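Local atomic coordinates of Fe2OG dioxygenase domain-containing protein (Pseudomonas putida, PDB entry 4J25), a protein that probably hydroxylates peptidyl proline as an iron-dependent 2-oxoglutarate oxygenase of the prolyl-4-hydroxylase type. Residues I94-P99 / E131-L136. Sequence-based numbering, arbitrary orientation.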
# COMPACT_ATOMS: atom_id res chain seq x y z
N ILE A 94 7.61 -15.37 -2.04
CA ILE A 94 6.87 -14.17 -2.40
C ILE A 94 6.45 -14.19 -3.86
O ILE A 94 7.30 -14.16 -4.75
CB ILE A 94 7.72 -12.90 -2.22
CG1 ILE A 94 8.13 -12.71 -0.76
CG2 ILE A 94 6.93 -11.67 -2.69
CD1 ILE A 94 7.12 -11.87 0.09
N GLN A 95 5.14 -14.18 -4.11
CA GLN A 95 4.62 -14.07 -5.47
C GLN A 95 4.38 -12.60 -5.87
O GLN A 95 3.28 -12.07 -5.73
CB GLN A 95 3.32 -14.86 -5.60
CG GLN A 95 3.43 -16.27 -5.08
CD GLN A 95 2.10 -16.99 -5.00
OE1 GLN A 95 1.68 -17.41 -3.91
NE2 GLN A 95 1.43 -17.14 -6.14
N TRP A 96 5.43 -11.97 -6.40
CA TRP A 96 5.36 -10.62 -6.91
C TRP A 96 4.33 -10.54 -8.02
O TRP A 96 4.12 -11.50 -8.76
CB TRP A 96 6.73 -10.15 -7.39
CG TRP A 96 7.70 -10.03 -6.26
CD1 TRP A 96 8.65 -10.94 -5.91
CD2 TRP A 96 7.77 -8.97 -5.31
NE1 TRP A 96 9.33 -10.50 -4.80
CE2 TRP A 96 8.80 -9.30 -4.41
CE3 TRP A 96 7.07 -7.78 -5.13
CZ2 TRP A 96 9.15 -8.47 -3.34
CZ3 TRP A 96 7.42 -6.97 -4.08
CH2 TRP A 96 8.45 -7.31 -3.20
N ILE A 97 3.68 -9.39 -8.11
CA ILE A 97 2.59 -9.20 -9.04
C ILE A 97 3.11 -8.47 -10.27
O ILE A 97 3.84 -7.48 -10.16
CB ILE A 97 1.45 -8.42 -8.36
CG1 ILE A 97 0.84 -9.27 -7.24
CG2 ILE A 97 0.37 -8.03 -9.35
CD1 ILE A 97 0.05 -8.47 -6.26
N ASP A 98 2.76 -8.99 -11.45
CA ASP A 98 3.13 -8.37 -12.72
C ASP A 98 1.89 -8.32 -13.59
O ASP A 98 0.92 -9.04 -13.34
CB ASP A 98 4.20 -9.20 -13.45
CG ASP A 98 5.61 -8.70 -13.19
OD1 ASP A 98 5.82 -7.47 -13.11
OD2 ASP A 98 6.52 -9.56 -13.08
N PRO A 99 1.92 -7.47 -14.63
CA PRO A 99 0.83 -7.50 -15.61
C PRO A 99 0.66 -8.90 -16.18
O PRO A 99 1.64 -9.63 -16.29
CB PRO A 99 1.29 -6.50 -16.68
CG PRO A 99 2.16 -5.54 -15.92
CD PRO A 99 2.87 -6.38 -14.89
N GLU A 131 6.60 -2.37 -7.20
CA GLU A 131 6.56 -3.79 -6.96
C GLU A 131 5.56 -4.02 -5.84
O GLU A 131 5.51 -3.26 -4.87
CB GLU A 131 7.94 -4.33 -6.59
CG GLU A 131 8.50 -3.73 -5.29
CD GLU A 131 9.78 -4.38 -4.81
OE1 GLU A 131 10.23 -5.36 -5.42
OE2 GLU A 131 10.35 -3.89 -3.81
N CYS A 132 4.76 -5.07 -5.96
CA CYS A 132 3.80 -5.37 -4.92
C CYS A 132 3.48 -6.85 -4.84
O CYS A 132 3.86 -7.65 -5.71
CB CYS A 132 2.54 -4.56 -5.12
SG CYS A 132 1.71 -4.92 -6.64
N HIS A 133 2.83 -7.23 -3.74
CA HIS A 133 2.42 -8.60 -3.52
C HIS A 133 1.33 -8.61 -2.47
O HIS A 133 1.18 -7.63 -1.71
CB HIS A 133 3.60 -9.48 -3.09
CG HIS A 133 4.15 -9.17 -1.73
ND1 HIS A 133 3.59 -9.66 -0.57
CD2 HIS A 133 5.23 -8.44 -1.36
CE1 HIS A 133 4.30 -9.24 0.47
NE2 HIS A 133 5.30 -8.50 0.01
N PHE A 134 0.59 -9.70 -2.43
CA PHE A 134 -0.50 -9.86 -1.47
C PHE A 134 0.06 -10.30 -0.13
O PHE A 134 1.15 -10.86 -0.06
CB PHE A 134 -1.55 -10.87 -1.95
CG PHE A 134 -2.39 -10.38 -3.08
CD1 PHE A 134 -3.42 -9.48 -2.86
CD2 PHE A 134 -2.14 -10.78 -4.37
CE1 PHE A 134 -4.19 -9.02 -3.91
CE2 PHE A 134 -2.91 -10.33 -5.42
CZ PHE A 134 -3.93 -9.44 -5.19
N ALA A 135 -0.69 -10.02 0.93
CA ALA A 135 -0.30 -10.46 2.26
C ALA A 135 -1.55 -10.85 3.03
O ALA A 135 -2.53 -10.12 3.05
CB ALA A 135 0.47 -9.34 3.00
N LEU A 136 -1.50 -12.00 3.68
CA LEU A 136 -2.65 -12.51 4.41
C LEU A 136 -2.22 -12.89 5.81
O LEU A 136 -1.53 -13.90 5.99
CB LEU A 136 -3.24 -13.73 3.70
CG LEU A 136 -4.55 -14.26 4.30
CD1 LEU A 136 -5.44 -14.89 3.23
CD2 LEU A 136 -4.31 -15.25 5.44
O HOH W 1 1.17 -12.01 -4.20
O HOH W 2 5.55 -6.67 -8.41
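The indole of Trp96 stands between two residues of strand 129-137. Over one face, near the rim, lies the carboxylate of Glu131, its OE1 3.4 Å from Trp96 CH2 and its plane only 11° from that of the ring; over the opposite face come His133 and, also toward the rim, CG2 of Ile94, while the backbone N of Cys132 lies at the indole edge, in plane. The imidazole of His133 presents its CD2 edge to the six-membered ring in a T-shaped pair, with centroids 5.2 Å apart and planes at 88°. One face of this imidazole is in turn covered by Ile94, whose CD1 makes a CH-pi contact 3.9 Å from the His133 ring centroid. With CG between the backbone N and the carbonyl carbon (chi1 68°), the imidazole sits beside Trp96 and can reach the next residue's carbonyl: ND1 donates to Phe134 O at 2.8 Å, near the ring plane but above the carbonyl plane, which fixes the ring's rotation. With an alanine here, Trp96 would probably lose its edge-on partner and Ile94 CD1 the ring it rests on. The strand is one of the two outermost in the five-stranded sheet of the double-stranded beta-helix, bonded on one side to strand 214-222; the loop 94-99 crosses its other side at a steep angle, joined by a single direct backbone bond, Ile97 N to Cys132 O (3.0 Å). Two waters add bridges: one links Gln95 O to Phe134 N, the other Ile97 O to Cys132 N. Ile97 points toward the strand, its CB 3.9 Å from Cys132 SG, while CD1 reaches Phe134 CE2 at 3.6 Å. Leu217 of strand 214-222 and Cys105 of helix 103-123 also touch both Ile97 and Phe134. The side chain of His133 lies about 6 Å from the bound N-oxalylglycine.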